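Lectin (Cicer arietinum, PDB 3V6N) agglutinates red blood cells as a plant albumin of the hemopexin fold, a four-bladed beta-propeller that binds calcium and sodium ions. Local coordinates at residues Asp38-Gly43 with Trp217-Gly222; Arg14-Tyr19 with Leu29-Gly34; Tyr79-Ala84 with Pro101-Asp106. All coordinates share one frame; numbering follows the deposited sequence.

Interaction 1: Asp38-Gly43 with Trp217-Gly222; sequences DKVLYG and WPSLRG
A side-chain carboxylate, that of Asp-38, accepts from both the hydroxyl and the amide of Ser-219 and so joins the outermost strand of the first propeller blade to the short 3-10 turn that follows helix 213-216 of the last blade. Both hydrogen bonds across the contact end on Asp-38 OD2. Ser-219 OG donates to OD2 at 2.7 Å, coming from above the carboxylate plane, 39° out of it. Ser-219 N donates to the same OD2 at 3.1 Å, on the syn side and nearer the plane, with an N-H...O angle of 157°. The two donors arrive on the same face of the carboxylate. Ser-219 OG sits between its own backbone N and carbonyl carbon (chi1 68°), which places hydroxyl and amide of one residue beside a single acceptor. Around this grip the packing is lighter. Asp-38 CB lies 3.8 Å from Trp-217 CD1, at an oblique approach to the indole. Pro-218 CD comes within 3.7 Å of Asp-38 OD2, the two side chains crossing at about a right angle. Further along the strand, Val-40 CG2 reaches Ser-219 O at 3.5 Å and more loosely Leu-220 CD2 at 4.4 Å. The indole has its own polar partner, Tyr-31 O, which accepts from Trp-217 NE1, and its ring also meets that of Tyr-186. Ser-219 rests on Leu-29 of strand 25-30, and Lys-39 bonds through its backbone to Asp-30, which places Asp-38 just before the strand that meets strand 25-30. With one N-H and one O-H converging on OD2, the negative charge of Asp-38 is probably stabilised, and the 3-10 turn is tied at its middle residue to the first blade by a directional bond pair as well as by apolar contact.

Interaction 2: Arg14-Tyr19 with Leu29-Gly34; sequences RNNEAY and LDYAPG
Asn-16, the third residue of the type II turn from Arg-14 to Glu-17, leads the contact, lying across from Asp-30, Tyr-31 and Pro-33. Its carbonyl O accepts from Tyr-31 N at 3.0 Å, with the donor tilted 23° from the carbonyl plane, and also takes a CA-H contact from Asp-30. The same peptide lies against the Tyr-31 ring, where CD1 comes to 3.2 Å from Asn-16 O. Tyr-31 CG sits between its backbone N and carbonyl carbon (chi1 65°), which starts the ring off toward this peptide; the hydroxyl at its far end is bound by the backbone N of His-180, outside the hairpin. The Asn-16 and Pro-33 side chains cross at a slant, with Asn-16 OD1 3.4 Å from Pro-33 CG. Next, Glu-17 faces Asp-30 as a non-hydrogen-bonded antiparallel pair, with Glu-17 CA 3.1 Å from Leu-29 O. Both acids lie on one face of the sheet, but Glu-17 OE2 and Asp-30 OD2 stay 5.9 Å apart. Glu-17 OE1 is engaged by His-91 NE2, and Asp-30 OD1 accepts from Ala-32 N in an Asx turn that helps shape the exit from the strand. Ala-18 then forms the hydrogen-bonded pair with Leu-29: Ala-18 N donates to Leu-29 O at 2.8 Å, and Leu-29 N returns a bond of 2.8 Å to Ala-18 O, straight at 169°. On the face that Ala-18 shares with Leu-29, Ala-18 CB touches Tyr-31 CD1 at 4.0 Å. Beyond this pair, Tyr-19 pairs with Phe-10 of the neighbouring strand and stacks on its ring. Two bridges followed by an Asx turn lie at the open end of the antiparallel beta hairpin 17-22/25-30, the central pair of strands in a hemopexin propeller blade.

Interaction 3: Tyr79-Ala84 with Pro101-Asp106; sequences YENFCA and PKKIAD
Phe-82 and Lys-103 lie side by side and point the same way where the hairpin of strands 82-87 and 96-103, the outer half of a propeller blade, runs into helix 104-107. Phe-82 CE2 meets Lys-103 CG at 3.7 Å in an oblique approach, while Asn-81 CG sits over one face of the ring, offset toward its rim. Beyond CG the lysine chain runs extended, and its NZ forms a salt bridge with Glu-80 of the second subunit; the reciprocal bridge joins Glu-80 here to Lys-103 there, so this hairpin end lies in the dimer interface. Cys-83 and Lys-102 form a hydrogen-bonded pair: Cys-83 N gives to Lys-102 O at 2.8 Å, and Lys-102 N gives to Cys-83 O at 2.9 Å. Glu-80 N donates to OD2 of Asp-65, a residue of the calcium site, which places the type II' turn of Tyr-79 to Phe-82 in its second shell. The CG1 branch of Ile-104 reaches the carbonyls of that turn, CD1 coming to 3.5 Å from Glu-80 O. Lys-103 holds the N-cap position of the helix, and just beyond it Ile-104 N donates to Asn-81 O at 2.8 Å.

Interactions 1 and 2 adjoin, their centres 11 Å apart, and share one sheet: strand 25-30 lies between strand 17-22 on one side and strand 39-41 on the other. They touch directly, Asp-38 CB packing on Asp-30 O. Along the chain interaction 2 comes first, and interaction 3 falls wholly within the long stretch of chain separating the two segments of interaction 1. Interaction 3 belongs to the second blade, of strands 66-69 to 96-103, about 28 Å from interaction 2 and 30 Å from interaction 1 between centres, across the middle of the chain. Interaction 1 thus joins the first and last blades, consistent with closing the ring; interaction 2 lies within the first blade; interaction 3 faces the second subunit.

Interaction 1: Asp38-Gly43 with Trp217-Gly222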
# COMPACT_ATOMS: atom_id res chain seq x y z
N ASP A 38 -30.03 14.05 -14.41
CA ASP A 38 -28.73 13.65 -13.85
C ASP A 38 -27.71 14.76 -14.06
O ASP A 38 -27.77 15.48 -15.06
CB ASP A 38 -28.22 12.36 -14.51
CG ASP A 38 -28.05 12.49 -16.00
OD1 ASP A 38 -29.02 12.85 -16.68
OD2 ASP A 38 -26.95 12.23 -16.51
N LYS A 39 -26.81 14.93 -13.11
CA LYS A 39 -25.79 15.98 -13.21
C LYS A 39 -24.55 15.67 -12.39
O LYS A 39 -24.63 15.12 -11.29
CB LYS A 39 -26.34 17.36 -12.84
CG LYS A 39 -27.14 17.43 -11.55
CD LYS A 39 -27.33 18.89 -11.13
CE LYS A 39 -28.24 18.99 -9.90
NZ LYS A 39 -27.83 20.07 -8.95
N VAL A 40 -23.40 16.04 -12.95
CA VAL A 40 -22.11 15.89 -12.29
C VAL A 40 -21.99 17.02 -11.28
O VAL A 40 -21.97 18.19 -11.67
CB VAL A 40 -20.96 15.96 -13.31
CG1 VAL A 40 -19.60 16.01 -12.59
CG2 VAL A 40 -21.04 14.77 -14.26
N LEU A 41 -21.95 16.67 -10.00
CA LEU A 41 -21.90 17.68 -8.95
C LEU A 41 -20.48 18.07 -8.56
O LEU A 41 -20.27 19.10 -7.92
CB LEU A 41 -22.64 17.18 -7.71
CG LEU A 41 -24.13 16.89 -7.83
CD1 LEU A 41 -24.58 16.28 -6.51
CD2 LEU A 41 -24.93 18.16 -8.15
N TYR A 42 -19.52 17.23 -8.91
CA TYR A 42 -18.12 17.49 -8.56
C TYR A 42 -17.22 16.59 -9.37
O TYR A 42 -17.50 15.40 -9.54
CB TYR A 42 -17.88 17.26 -7.06
CG TYR A 42 -16.56 17.80 -6.57
CD1 TYR A 42 -16.41 19.15 -6.23
CD2 TYR A 42 -15.45 16.96 -6.44
CE1 TYR A 42 -15.20 19.65 -5.77
CE2 TYR A 42 -14.23 17.46 -5.99
CZ TYR A 42 -14.11 18.81 -5.66
OH TYR A 42 -12.91 19.31 -5.20
N GLY A 43 -16.13 17.17 -9.87
CA GLY A 43 -15.18 16.41 -10.69
C GLY A 43 -15.45 16.57 -12.17
O GLY A 43 -16.27 17.38 -12.57
N TRP A 217 -27.01 8.03 -18.31
CA TRP A 217 -26.42 9.23 -17.76
C TRP A 217 -25.69 10.05 -18.80
O TRP A 217 -24.44 10.00 -18.87
CB TRP A 217 -25.48 8.90 -16.60
CG TRP A 217 -26.15 8.28 -15.40
CD1 TRP A 217 -27.30 8.72 -14.75
CD2 TRP A 217 -25.70 7.11 -14.64
NE1 TRP A 217 -27.61 7.90 -13.69
CE2 TRP A 217 -26.68 6.93 -13.55
CE3 TRP A 217 -24.63 6.22 -14.74
CZ2 TRP A 217 -26.58 5.89 -12.64
CZ3 TRP A 217 -24.53 5.19 -13.79
CH2 TRP A 217 -25.49 5.02 -12.78
N PRO A 218 -26.44 10.84 -19.62
CA PRO A 218 -25.79 11.73 -20.59
C PRO A 218 -24.81 12.73 -19.98
O PRO A 218 -23.90 13.19 -20.68
CB PRO A 218 -26.98 12.47 -21.23
CG PRO A 218 -28.12 11.50 -21.13
CD PRO A 218 -27.90 10.83 -19.79
N SER A 219 -24.99 13.07 -18.70
CA SER A 219 -24.08 14.00 -18.02
C SER A 219 -22.63 13.47 -17.93
O SER A 219 -21.72 14.23 -17.64
CB SER A 219 -24.60 14.35 -16.62
OG SER A 219 -24.56 13.24 -15.73
N LEU A 220 -22.44 12.18 -18.18
CA LEU A 220 -21.10 11.58 -18.23
C LEU A 220 -20.44 11.61 -19.62
O LEU A 220 -19.33 11.08 -19.79
CB LEU A 220 -21.13 10.14 -17.72
CG LEU A 220 -21.49 9.85 -16.26
CD1 LEU A 220 -21.50 8.34 -16.04
CD2 LEU A 220 -20.55 10.56 -15.27
N ARG A 221 -21.10 12.21 -20.61
CA ARG A 221 -20.52 12.31 -21.96
C ARG A 221 -19.22 13.11 -21.96
O ARG A 221 -19.20 14.27 -21.55
CB ARG A 221 -21.53 12.89 -22.96
CG ARG A 221 -22.60 11.88 -23.35
CD ARG A 221 -23.74 12.49 -24.16
NE ARG A 221 -24.99 11.80 -23.89
CZ ARG A 221 -25.38 10.65 -24.46
NH1 ARG A 221 -24.61 10.03 -25.35
NH2 ARG A 221 -26.55 10.12 -24.13
N GLY A 222 -18.13 12.47 -22.40
CA GLY A 222 -16.81 13.10 -22.42
C GLY A 222 -16.00 12.88 -21.16
O GLY A 222 -14.85 13.32 -21.07

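Interaction 2: Arg14-Tyr19 with Leu29-Gly34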
# COMPACT_ATOMS: atom_id res chain seq x y z
N ARG A 14 -26.18 11.21 1.09
CA ARG A 14 -27.07 12.20 0.46
C ARG A 14 -27.98 11.53 -0.60
O ARG A 14 -27.49 10.76 -1.44
CB ARG A 14 -26.25 13.33 -0.17
CG ARG A 14 -25.30 14.03 0.79
CD ARG A 14 -26.12 14.89 1.74
NE ARG A 14 -25.31 15.56 2.75
CZ ARG A 14 -24.89 16.82 2.65
NH1 ARG A 14 -25.18 17.55 1.58
NH2 ARG A 14 -24.18 17.34 3.64
N ASN A 15 -29.28 11.85 -0.54
CA ASN A 15 -30.28 11.34 -1.49
C ASN A 15 -29.85 11.46 -2.95
O ASN A 15 -29.44 12.53 -3.40
CB ASN A 15 -31.63 12.08 -1.30
CG ASN A 15 -32.29 11.82 0.06
OD1 ASN A 15 -31.93 10.89 0.77
ND2 ASN A 15 -33.28 12.66 0.43
N ASN A 16 -29.91 10.34 -3.68
CA ASN A 16 -29.65 10.31 -5.13
C ASN A 16 -28.25 10.74 -5.59
O ASN A 16 -28.07 11.15 -6.73
CB ASN A 16 -30.75 11.07 -5.92
CG ASN A 16 -32.14 10.55 -5.63
OD1 ASN A 16 -32.32 9.39 -5.27
ND2 ASN A 16 -33.13 11.40 -5.75
N GLU A 17 -27.26 10.60 -4.71
CA GLU A 17 -25.87 10.90 -5.06
C GLU A 17 -25.01 9.64 -4.98
O GLU A 17 -25.22 8.80 -4.09
CB GLU A 17 -25.29 12.00 -4.16
CG GLU A 17 -26.04 13.33 -4.31
CD GLU A 17 -25.43 14.48 -3.53
OE1 GLU A 17 -24.23 14.42 -3.16
OE2 GLU A 17 -26.15 15.47 -3.31
N ALA A 18 -24.06 9.51 -5.90
CA ALA A 18 -23.10 8.39 -5.85
C ALA A 18 -21.73 8.85 -6.34
O ALA A 18 -21.65 9.70 -7.23
CB ALA A 18 -23.59 7.18 -6.66
N TYR A 19 -20.69 8.28 -5.74
CA TYR A 19 -19.30 8.50 -6.12
C TYR A 19 -18.86 7.38 -7.06
O TYR A 19 -19.05 6.19 -6.78
CB TYR A 19 -18.40 8.51 -4.86
CG TYR A 19 -18.71 9.64 -3.90
CD1 TYR A 19 -18.02 10.85 -3.98
CD2 TYR A 19 -19.71 9.51 -2.94
CE1 TYR A 19 -18.32 11.91 -3.11
CE2 TYR A 19 -20.01 10.55 -2.06
CZ TYR A 19 -19.33 11.76 -2.16
OH TYR A 19 -19.63 12.79 -1.29
N LEU A 29 -21.83 12.13 -8.61
CA LEU A 29 -22.96 12.22 -9.52
C LEU A 29 -24.30 12.31 -8.77
O LEU A 29 -24.50 11.59 -7.78
CB LEU A 29 -22.97 11.00 -10.47
CG LEU A 29 -24.00 10.95 -11.61
CD1 LEU A 29 -23.64 11.89 -12.75
CD2 LEU A 29 -24.11 9.53 -12.12
N ASP A 30 -25.18 13.21 -9.24
CA ASP A 30 -26.62 13.12 -8.96
C ASP A 30 -27.16 12.20 -10.03
O ASP A 30 -27.27 12.58 -11.18
CB ASP A 30 -27.30 14.49 -9.09
CG ASP A 30 -28.80 14.45 -8.78
OD1 ASP A 30 -29.49 13.41 -8.99
OD2 ASP A 30 -29.31 15.47 -8.30
N TYR A 31 -27.48 10.97 -9.66
CA TYR A 31 -27.75 9.95 -10.68
C TYR A 31 -29.21 9.84 -11.10
O TYR A 31 -29.54 9.03 -11.96
CB TYR A 31 -27.14 8.60 -10.29
CG TYR A 31 -27.75 7.96 -9.06
CD1 TYR A 31 -27.26 8.24 -7.78
CD2 TYR A 31 -28.80 7.05 -9.19
CE1 TYR A 31 -27.81 7.65 -6.67
CE2 TYR A 31 -29.35 6.45 -8.08
CZ TYR A 31 -28.85 6.75 -6.83
OH TYR A 31 -29.40 6.13 -5.73
N ALA A 32 -30.07 10.68 -10.51
CA ALA A 32 -31.47 10.86 -10.93
C ALA A 32 -32.21 9.56 -11.34
O ALA A 32 -32.55 9.36 -12.52
CB ALA A 32 -31.54 11.90 -12.04
N PRO A 33 -32.46 8.67 -10.36
CA PRO A 33 -33.17 7.40 -10.62
C PRO A 33 -34.62 7.55 -11.12
O PRO A 33 -35.15 6.61 -11.73
CB PRO A 33 -33.14 6.71 -9.25
CG PRO A 33 -33.00 7.83 -8.26
CD PRO A 33 -32.08 8.81 -8.95
N GLY A 34 -35.27 8.69 -10.86
CA GLY A 34 -36.69 8.85 -11.22
C GLY A 34 -36.99 10.02 -12.14
O GLY A 34 -38.14 10.32 -12.43

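Interaction 3: Tyr79-Ala84 with Pro101-Asp106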
# COMPACT_ATOMS: atom_id res chain seq x y z
N TYR A 79 -7.82 -1.06 -2.88
CA TYR A 79 -6.91 -1.05 -4.02
C TYR A 79 -6.05 -2.32 -3.98
O TYR A 79 -5.31 -2.56 -3.01
CB TYR A 79 -6.02 0.20 -4.05
CG TYR A 79 -5.01 0.10 -5.19
CD1 TYR A 79 -5.43 0.25 -6.51
CD2 TYR A 79 -3.67 -0.20 -4.95
CE1 TYR A 79 -4.55 0.13 -7.56
CE2 TYR A 79 -2.77 -0.31 -6.00
CZ TYR A 79 -3.21 -0.14 -7.30
OH TYR A 79 -2.34 -0.25 -8.37
N GLU A 80 -6.18 -3.13 -5.03
CA GLU A 80 -5.57 -4.46 -5.06
C GLU A 80 -5.81 -5.19 -3.74
O GLU A 80 -6.96 -5.30 -3.29
CB GLU A 80 -4.07 -4.36 -5.40
CG GLU A 80 -3.80 -3.95 -6.85
CD GLU A 80 -2.31 -3.80 -7.18
OE1 GLU A 80 -1.45 -4.04 -6.30
OE2 GLU A 80 -1.99 -3.43 -8.33
N ASN A 81 -4.75 -5.65 -3.08
CA ASN A 81 -4.95 -6.40 -1.83
C ASN A 81 -5.11 -5.59 -0.52
O ASN A 81 -5.16 -6.16 0.56
CB ASN A 81 -3.95 -7.57 -1.72
CG ASN A 81 -2.61 -7.18 -1.12
OD1 ASN A 81 -1.65 -7.97 -1.13
ND2 ASN A 81 -2.55 -6.01 -0.54
N PHE A 82 -5.23 -4.26 -0.64
CA PHE A 82 -5.35 -3.37 0.52
C PHE A 82 -6.72 -2.72 0.61
O PHE A 82 -7.36 -2.48 -0.40
CB PHE A 82 -4.26 -2.29 0.49
CG PHE A 82 -2.87 -2.84 0.56
CD1 PHE A 82 -2.15 -3.10 -0.60
CD2 PHE A 82 -2.28 -3.13 1.79
CE1 PHE A 82 -0.86 -3.63 -0.53
CE2 PHE A 82 -1.01 -3.65 1.86
CZ PHE A 82 -0.30 -3.90 0.69
N CYS A 83 -7.16 -2.43 1.83
CA CYS A 83 -8.41 -1.73 2.04
C CYS A 83 -8.34 -0.75 3.21
O CYS A 83 -7.42 -0.80 4.03
CB CYS A 83 -9.56 -2.72 2.25
SG CYS A 83 -9.32 -3.84 3.63
N ALA A 84 -9.30 0.16 3.28
CA ALA A 84 -9.39 1.11 4.38
C ALA A 84 -10.84 1.46 4.65
O ALA A 84 -11.68 1.38 3.74
CB ALA A 84 -8.57 2.37 4.08
N PRO A 101 -4.54 1.85 6.13
CA PRO A 101 -4.84 0.69 5.27
C PRO A 101 -4.40 -0.64 5.88
O PRO A 101 -3.42 -0.68 6.62
CB PRO A 101 -4.06 0.96 3.97
CG PRO A 101 -3.39 2.28 4.15
CD PRO A 101 -3.42 2.65 5.60
N LYS A 102 -5.13 -1.71 5.55
CA LYS A 102 -4.80 -3.06 5.97
C LYS A 102 -4.90 -3.98 4.76
O LYS A 102 -5.66 -3.71 3.83
CB LYS A 102 -5.82 -3.55 7.02
CG LYS A 102 -5.40 -3.33 8.47
CD LYS A 102 -6.62 -3.13 9.36
CE LYS A 102 -6.44 -3.72 10.75
NZ LYS A 102 -5.25 -3.16 11.44
N LYS A 103 -4.14 -5.07 4.77
CA LYS A 103 -4.36 -6.14 3.79
C LYS A 103 -5.78 -6.69 3.95
O LYS A 103 -6.32 -6.73 5.07
CB LYS A 103 -3.33 -7.25 3.97
CG LYS A 103 -1.93 -6.85 3.53
CD LYS A 103 -0.88 -7.80 4.08
CE LYS A 103 0.53 -7.31 3.74
NZ LYS A 103 1.48 -8.45 3.62
N ILE A 104 -6.38 -7.11 2.85
CA ILE A 104 -7.73 -7.71 2.89
C ILE A 104 -7.86 -8.87 3.91
O ILE A 104 -8.84 -8.94 4.65
CB ILE A 104 -8.20 -8.16 1.48
CG1 ILE A 104 -8.46 -6.91 0.62
CG2 ILE A 104 -9.44 -9.06 1.57
CD1 ILE A 104 -8.61 -7.16 -0.86
N ALA A 105 -6.84 -9.72 3.95
CA ALA A 105 -6.80 -10.88 4.85
C ALA A 105 -6.81 -10.48 6.33
O ALA A 105 -7.29 -11.25 7.16
CB ALA A 105 -5.59 -11.76 4.55
N ASP A 106 -6.26 -9.31 6.65
CA ASP A 106 -6.23 -8.82 8.02
C ASP A 106 -7.53 -8.15 8.41
O ASP A 106 -7.90 -8.14 9.58
CB ASP A 106 -5.08 -7.83 8.23
CG ASP A 106 -3.71 -8.51 8.24
OD1 ASP A 106 -3.63 -9.75 8.41
OD2 ASP A 106 -2.70 -7.80 8.06